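Local coordinates for protein nitroalkane oxidase (Podospora anserina, PDB 3MKH) that oxidises nitroalkanes, preferring longer ones, to aldehydes or ketones with FAD as cofactor, releasing nitrite and reducing molecular oxygen to hydrogen peroxide, at residues D215-N219 with Y245-P251; P128-F134 with C182-V188. Numbering follows the deposited sequence.

Interaction 1 of 2, residues D215-N219 with Y245-P251; sequences DLDRN and YTNVRVP
This contact is a helix-to-strand docking in the beta domain of an acyl-CoA dehydrogenase-type fold, where the short helix 213-219, which directly follows strand 206-212, lies across strand 242-251. The axis of 215-219 crosses that of 248-251 at 121°, with a closest approach of 8.0 Å, so the chains run obliquely antiparallel; the nearest CA pairs are D215 with V250 (6.6 Å) and N219 with V248 (6.2 Å). Helical phi/psi hold through D215-R218. Strand 242-251 turns a corner at N247, whose phi/psi of 39/53 gives, with V248, a G1 beta bulge facing I164.

N219 (chi1 m) is the polar centre. Its amide pairs with both the NH and the CO of R249, on one edge of the strand: R249 N donates to N219 OD1 (2.9 Å), and N219 ND2 donates to R249 O (3.1 Å). The same ND2 also reaches back to D215 O (2.8 Å), which ties the side chain to its own helix. R249 O takes a further bond from R218 NH2 (2.9 Å) and a weak one from R218 NH1 (3.4 Å). R218 (t, t, p) is held by a salt bridge from NH2 to D215 OD1 (2.9 Å).

The D215 carboxylate carbon CG packs 3.7 Å from V250 CG1. Apolar contacts come from L216 (m, t), whose CD2 lies 4.0 Å from V248 CG2 and 4.5 Å from CD2 at the edge of the Y245 ring. Helix and strand are thus joined by side-chain-to-backbone bonding, an asparagine amide pairing with one strand residue's NH and CO as a neighbouring strand would.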
loop_
_atom_site.group_PDB
_atom_site.type_symbol
_atom_site.label_atom_id
_atom_site.label_comp_id
_atom_site.label_asym_id
_atom_site.label_seq_id
_atom_site.Cartn_x
_atom_site.Cartn_y
_atom_site.Cartn_z
ATOM N N ASP A 215 -23.159 23.459 38.156
ATOM C CA ASP A 215 -22.275 22.834 39.146
ATOM C C ASP A 215 -20.969 23.610 39.276
ATOM O O ASP A 215 -20.505 23.890 40.384
ATOM C CB ASP A 215 -21.933 21.394 38.757
ATOM C CG ASP A 215 -23.123 20.442 38.868
ATOM O OD1 ASP A 215 -23.908 20.538 39.833
ATOM O OD2 ASP A 215 -23.257 19.571 37.983
ATOM N N LEU A 216 -20.364 23.934 38.137
ATOM C CA LEU A 216 -19.086 24.645 38.126
ATOM C C LEU A 216 -19.200 26.002 38.799
ATOM O O LEU A 216 -18.336 26.379 39.580
ATOM C CB LEU A 216 -18.537 24.790 36.699
ATOM C CG LEU A 216 -18.181 23.447 36.048
ATOM C CD1 LEU A 216 -17.678 23.643 34.638
ATOM C CD2 LEU A 216 -17.140 22.685 36.881
ATOM N N ASP A 217 -20.273 26.726 38.504
ATOM C CA ASP A 217 -20.471 28.060 39.074
ATOM C C ASP A 217 -20.694 27.948 40.579
ATOM O O ASP A 217 -20.222 28.775 41.356
ATOM C CB ASP A 217 -21.691 28.750 38.450
ATOM C CG ASP A 217 -21.484 29.135 36.987
ATOM O OD1 ASP A 217 -20.328 29.128 36.496
ATOM O OD2 ASP A 217 -22.497 29.471 36.332
ATOM N N ARG A 218 -21.430 26.923 40.984
ATOM C CA ARG A 218 -21.723 26.712 42.397
ATOM C C ARG A 218 -20.434 26.425 43.170
ATOM O O ARG A 218 -20.237 26.916 44.284
ATOM C CB ARG A 218 -22.740 25.572 42.558
ATOM C CG ARG A 218 -23.003 25.151 43.992
ATOM C CD ARG A 218 -24.124 24.114 44.038
ATOM N NE ARG A 218 -23.886 23.004 43.115
ATOM C CZ ARG A 218 -23.064 21.991 43.370
ATOM N NH1 ARG A 218 -22.397 21.948 44.521
ATOM N NH2 ARG A 218 -22.906 21.023 42.474
ATOM N N ASN A 219 -19.551 25.637 42.568
ATOM C CA ASN A 219 -18.265 25.320 43.168
ATOM C C ASN A 219 -17.275 26.485 43.236
ATOM O O ASN A 219 -16.292 26.408 43.970
ATOM C CB ASN A 219 -17.618 24.133 42.455
ATOM C CG ASN A 219 -18.174 22.816 42.922
ATOM O OD1 ASN A 219 -17.718 22.259 43.918
ATOM N ND2 ASN A 219 -19.172 22.311 42.212
ATOM N N TYR A 245 -10.244 20.186 36.228
ATOM C CA TYR A 245 -11.322 20.190 37.211
ATOM C C TYR A 245 -10.681 20.098 38.596
ATOM O O TYR A 245 -9.933 19.159 38.867
ATOM C CB TYR A 245 -12.233 18.974 36.994
ATOM C CG TYR A 245 -12.949 19.001 35.661
ATOM C CD1 TYR A 245 -12.416 18.371 34.550
ATOM C CD2 TYR A 245 -14.153 19.674 35.515
ATOM C CE1 TYR A 245 -13.074 18.409 33.317
ATOM C CE2 TYR A 245 -14.812 19.719 34.294
ATOM C CZ TYR A 245 -14.272 19.081 33.205
ATOM O OH TYR A 245 -14.930 19.140 31.996
ATOM N N THR A 246 -10.958 21.063 39.466
ATOM C CA THR A 246 -10.407 21.023 40.821
ATOM C C THR A 246 -11.484 21.031 41.894
ATOM O O THR A 246 -12.275 21.963 41.974
ATOM C CB THR A 246 -9.474 22.208 41.084
ATOM O OG1 THR A 246 -8.434 22.202 40.108
ATOM C CG2 THR A 246 -8.852 22.094 42.482
ATOM N N ASN A 247 -11.476 19.997 42.731
ATOM C CA ASN A 247 -12.484 19.813 43.775
ATOM C C ASN A 247 -13.898 20.194 43.356
ATOM O O ASN A 247 -14.578 20.979 44.025
ATOM C CB ASN A 247 -12.072 20.524 45.064
ATOM C CG ASN A 247 -10.894 19.842 45.746
ATOM O OD1 ASN A 247 -10.014 20.506 46.301
ATOM N ND2 ASN A 247 -10.863 18.512 45.694
ATOM N N VAL A 248 -14.337 19.617 42.241
ATOM C CA VAL A 248 -15.674 19.854 41.743
ATOM C C VAL A 248 -16.636 18.909 42.444
ATOM O O VAL A 248 -16.602 17.699 42.219
ATOM C CB VAL A 248 -15.754 19.615 40.225
ATOM C CG1 VAL A 248 -17.210 19.729 39.748
ATOM C CG2 VAL A 248 -14.855 20.601 39.478
ATOM N N ARG A 249 -17.506 19.462 43.283
ATOM C CA ARG A 249 -18.417 18.636 44.061
ATOM C C ARG A 249 -19.808 18.615 43.448
ATOM O O ARG A 249 -20.374 19.662 43.134
ATOM C CB ARG A 249 -18.489 19.146 45.504
ATOM C CG ARG A 249 -17.133 19.172 46.197
ATOM C CD ARG A 249 -17.245 19.568 47.675
ATOM N NE ARG A 249 -15.981 19.358 48.387
ATOM C CZ ARG A 249 -14.949 20.199 48.341
ATOM N NH1 ARG A 249 -15.024 21.306 47.610
ATOM N NH2 ARG A 249 -13.834 19.934 49.019
ATOM N N VAL A 250 -20.363 17.415 43.293
ATOM C CA VAL A 250 -21.702 17.284 42.740
ATOM C C VAL A 250 -22.541 16.302 43.564
ATOM O O VAL A 250 -22.010 15.380 44.189
ATOM C CB VAL A 250 -21.668 16.823 41.260
ATOM C CG1 VAL A 250 -20.938 17.854 40.401
ATOM C CG2 VAL A 250 -21.028 15.443 41.142
ATOM N N PRO A 251 -23.856 16.508 43.567
ATOM C CA PRO A 251 -24.751 15.618 44.311
ATOM C C PRO A 251 -24.831 14.257 43.627
ATOM O O PRO A 251 -24.376 14.084 42.482
ATOM C CB PRO A 251 -26.091 16.362 44.279
ATOM C CG PRO A 251 -26.024 17.211 43.032
ATOM C CD PRO A 251 -24.572 17.613 42.899
#

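Interaction 2 of 2, residues P128-F134 with C182-V188; sequences PLASLVF and CDLACVV. With FAD (flavin-adenine dinucleotide), chain E.
Strand 130-133 hydrogen-bonds to a parallel neighbour along one edge and to the flavin along the other. L132 O accepts from FAD N3 (2.7 Å) and F134 N donates to FAD O2 (3.0 Å), so within these segments N3 and O2 are met by main-chain atoms.

Strands 130-133 and 184-188 run at 11°, 4.7 Å apart, with A130, S131, L132 and V133 opposite L184, A185, C186 and V187. The ladder, donor first, is L184 N-L129 O (3.2 Å), S131 N-L184 O (3.0 Å), C186 N-S131 O (2.8 Å), V133 N-C186 O (2.8 Å) and V188 N-V133 O (3.0 Å). The pair belongs to the beta domain of the acyl-CoA dehydrogenase fold. Before the ladder, L129 N donates to a carboxylate instead, D183 OD2 (2.8 Å, chi1 m).

A130, L132, L184 and C186 share one face, covered by helix 90-109, with L132 also touching helix 262-298; S131, V133, A185 and V187 share the other, where V133 CG2 meets A185 CB (3.7 Å). S131 OG bonds to T172 O. Just beyond strand 130-133, the F134 ring edge meets V188 CG2 (CD2 to CG2 3.8 Å), which also touches L132 CD1 (3.9 Å).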
loop_
_atom_site.group_PDB
_atom_site.type_symbol
_atom_site.label_atom_id
_atom_site.label_comp_id
_atom_site.label_asym_id
_atom_site.label_seq_id
_atom_site.Cartn_x
_atom_site.Cartn_y
_atom_site.Cartn_z
ATOM N N PRO A 128 -26.904 25.405 23.778
ATOM C CA PRO A 128 -26.270 24.567 24.796
ATOM C C PRO A 128 -25.235 23.620 24.179
ATOM O O PRO A 128 -25.457 23.100 23.091
ATOM C CB PRO A 128 -27.441 23.763 25.375
ATOM C CG PRO A 128 -28.455 23.686 24.241
ATOM C CD PRO A 128 -28.302 25.006 23.506
ATOM N N LEU A 129 -24.132 23.410 24.885
ATOM C CA LEU A 129 -23.057 22.532 24.446
ATOM C C LEU A 129 -22.909 21.377 25.412
ATOM O O LEU A 129 -23.018 21.565 26.629
ATOM C CB LEU A 129 -21.734 23.300 24.426
ATOM C CG LEU A 129 -21.525 24.323 23.321
ATOM C CD1 LEU A 129 -20.360 25.230 23.699
ATOM C CD2 LEU A 129 -21.262 23.606 22.012
ATOM N N ALA A 130 -22.659 20.189 24.870
ATOM C CA ALA A 130 -22.392 19.000 25.669
ATOM C C ALA A 130 -21.055 18.421 25.224
ATOM O O ALA A 130 -20.616 18.660 24.097
ATOM C CB ALA A 130 -23.526 17.943 25.512
ATOM N N SER A 131 -20.413 17.669 26.107
ATOM C CA SER A 131 -19.087 17.123 25.844
ATOM C C SER A 131 -18.944 15.759 26.493
ATOM O O SER A 131 -19.393 15.558 27.617
ATOM C CB SER A 131 -18.014 18.062 26.404
ATOM O OG SER A 131 -16.712 17.608 26.075
ATOM N N LEU A 132 -18.343 14.816 25.771
ATOM C CA LEU A 132 -17.948 13.537 26.359
ATOM C C LEU A 132 -16.486 13.693 26.760
ATOM O O LEU A 132 -15.580 13.794 25.911
ATOM C CB LEU A 132 -18.161 12.381 25.372
ATOM C CG LEU A 132 -17.646 10.969 25.722
ATOM C CD1 LEU A 132 -17.810 10.635 27.182
ATOM C CD2 LEU A 132 -18.345 9.921 24.869
ATOM N N VAL A 133 -16.268 13.794 28.062
ATOM C CA VAL A 133 -14.978 14.211 28.581
ATOM C C VAL A 133 -14.233 12.977 29.059
ATOM O O VAL A 133 -14.324 12.581 30.221
ATOM C CB VAL A 133 -15.126 15.231 29.705
ATOM C CG1 VAL A 133 -13.754 15.792 30.100
ATOM C CG2 VAL A 133 -16.064 16.357 29.271
ATOM N N PHE A 134 -13.507 12.380 28.119
ATOM C CA PHE A 134 -12.853 11.097 28.286
ATOM C C PHE A 134 -11.336 11.278 28.271
ATOM O O PHE A 134 -10.637 10.861 29.200
ATOM C CB PHE A 134 -13.271 10.201 27.118
ATOM C CG PHE A 134 -12.768 8.784 27.207
ATOM C CD1 PHE A 134 -11.543 8.435 26.665
ATOM C CD2 PHE A 134 -13.538 7.791 27.792
ATOM C CE1 PHE A 134 -11.086 7.122 26.733
ATOM C CE2 PHE A 134 -13.085 6.483 27.856
ATOM C CZ PHE A 134 -11.863 6.150 27.331
ATOM N N CYS A 182 -18.764 23.968 29.766
ATOM C CA CYS A 182 -19.938 23.809 28.913
ATOM C C CYS A 182 -21.191 23.506 29.752
ATOM O O CYS A 182 -21.104 23.308 30.968
ATOM C CB CYS A 182 -19.690 22.714 27.869
ATOM S SG CYS A 182 -19.683 21.027 28.551
ATOM N N ASP A 183 -22.349 23.464 29.101
ATOM C CA ASP A 183 -23.617 23.167 29.785
ATOM C C ASP A 183 -23.679 21.785 30.417
ATOM O O ASP A 183 -24.183 21.628 31.531
ATOM C CB ASP A 183 -24.788 23.311 28.812
ATOM C CG ASP A 183 -24.826 24.678 28.152
ATOM O OD1 ASP A 183 -25.685 25.499 28.536
ATOM O OD2 ASP A 183 -24.000 24.931 27.245
ATOM N N LEU A 184 -23.199 20.771 29.700
ATOM C CA LEU A 184 -23.338 19.404 30.190
ATOM C C LEU A 184 -22.143 18.552 29.783
ATOM O O LEU A 184 -21.969 18.245 28.613
ATOM C CB LEU A 184 -24.624 18.781 29.644
ATOM C CG LEU A 184 -24.926 17.380 30.167
ATOM C CD1 LEU A 184 -24.958 17.428 31.684
ATOM C CD2 LEU A 184 -26.268 16.875 29.612
ATOM N N ALA A 185 -21.316 18.175 30.748
ATOM C CA ALA A 185 -20.151 17.341 30.468
ATOM C C ALA A 185 -20.373 15.952 31.060
ATOM O O ALA A 185 -20.757 15.838 32.224
ATOM C CB ALA A 185 -18.883 17.976 31.064
ATOM N N CYS A 186 -20.152 14.906 30.265
ATOM C CA CYS A 186 -20.121 13.542 30.799
ATOM C C CYS A 186 -18.670 13.186 31.112
ATOM O O CYS A 186 -17.891 12.898 30.201
ATOM C CB CYS A 186 -20.696 12.545 29.794
ATOM S SG CYS A 186 -22.487 12.721 29.566
ATOM N N VAL A 187 -18.306 13.218 32.394
ATOM C CA VAL A 187 -16.904 13.073 32.772
ATOM C C VAL A 187 -16.615 11.632 33.124
ATOM O O VAL A 187 -17.192 11.065 34.068
ATOM C CB VAL A 187 -16.509 14.003 33.924
ATOM C CG1 VAL A 187 -15.006 13.848 34.266
ATOM C CG2 VAL A 187 -16.819 15.440 33.545
ATOM N N VAL A 188 -15.741 11.033 32.332
ATOM C CA VAL A 188 -15.321 9.676 32.572
ATOM C C VAL A 188 -14.147 9.714 33.528
ATOM O O VAL A 188 -13.132 10.384 33.284
ATOM C CB VAL A 188 -14.929 8.978 31.272
ATOM C CG1 VAL A 188 -14.591 7.495 31.531
ATOM C CG2 VAL A 188 -16.072 9.101 30.270
HETATM P PA FAD E . -3.342 7.550 23.196
HETATM O O1A FAD E . -3.465 6.996 24.543
HETATM O O2A FAD E . -2.996 8.963 23.035
HETATM O O5B FAD E . -2.279 6.658 22.385
HETATM C C5B FAD E . -1.378 7.254 21.454
HETATM C C4B FAD E . -0.665 6.219 20.564
HETATM O O4B FAD E . 0.150 5.375 21.387
HETATM C C3B FAD E . -1.660 5.286 19.878
HETATM O O3B FAD E . -2.043 5.828 18.614
HETATM C C2B FAD E . -0.834 4.030 19.666
HETATM O O2B FAD E . -0.084 4.134 18.461
HETATM C C1B FAD E . 0.111 4.021 20.868
HETATM N N9A FAD E . -0.439 3.095 21.896
HETATM C C8A FAD E . -0.823 3.425 23.125
HETATM N N7A FAD E . -1.268 2.349 23.762
HETATM C C5A FAD E . -1.166 1.319 22.930
HETATM C C6A FAD E . -1.463 -0.033 23.034
HETATM N N6A FAD E . -1.969 -0.530 24.155
HETATM N N1A FAD E . -1.230 -0.828 21.985
HETATM C C2A FAD E . -0.725 -0.342 20.866
HETATM N N3A FAD E . -0.429 0.940 20.735
HETATM C C4A FAD E . -0.638 1.792 21.744
HETATM N N1 FAD E . -11.721 13.085 23.297
HETATM C C2 FAD E . -12.835 13.068 24.126
HETATM O O2 FAD E . -12.757 12.548 25.230
HETATM N N3 FAD E . -14.033 13.632 23.699
HETATM C C4 FAD E . -14.127 14.228 22.444
HETATM O O4 FAD E . -15.189 14.728 22.081
HETATM C C4X FAD E . -13.012 14.247 21.616
HETATM N N5 FAD E . -13.071 14.831 20.348
HETATM C C5X FAD E . -11.879 15.145 19.687
HETATM C C6 FAD E . -11.872 16.016 18.602
HETATM C C7 FAD E . -10.678 16.323 17.960
HETATM C C7M FAD E . -10.656 17.280 16.772
HETATM C C8 FAD E . -9.492 15.753 18.404
HETATM C C8M FAD E . -8.172 16.083 17.707
HETATM C C9 FAD E . -9.503 14.879 19.480
HETATM C C9A FAD E . -10.693 14.576 20.124
HETATM N N10 FAD E . -10.705 13.702 21.210
HETATM C C10 FAD E . -11.816 13.677 22.044
HETATM C "C1'" FAD E . -9.562 12.796 21.475
HETATM C "C2'" FAD E . -9.700 11.496 20.682
HETATM O "O2'" FAD E . -10.862 10.790 21.104
HETATM C "C3'" FAD E . -8.465 10.588 20.799
HETATM O "O3'" FAD E . -8.603 9.526 19.866
HETATM C "C4'" FAD E . -8.275 9.976 22.195
HETATM O "O4'" FAD E . -7.660 10.916 23.066
HETATM C "C5'" FAD E . -7.392 8.726 22.115
HETATM O "O5'" FAD E . -6.151 9.007 21.464
HETATM P P FAD E . -5.185 7.826 21.003
HETATM O O1P FAD E . -5.999 6.802 20.340
HETATM O O2P FAD E . -4.048 8.399 20.283
HETATM O O3P FAD E . -4.716 7.227 22.426
#

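How the interactions relate
Both contacts belong to one mixed beta sheet, with centres about 14 Å apart, and Y245 joins them: its OH lies 4.0 Å from V133 CG1 and 4.2 Å from A185 CB, so the tip of the Y245 side chain of interaction 1 packs on V133 and A185 of interaction 2. Strand 206-212 also links them, pairing with 184-191 and leading into the helix of interaction 1. Their relation to the cofactor differs. Segment 128-134 bonds to the flavin directly, whereas interaction 1 comes no closer than its Y245 side chain, about 10 Å from FAD at nearest atoms. Interaction 1 is separated from the flavin by segment 128-134, while the second subunit completes the FAD site through R301, A373 and I376.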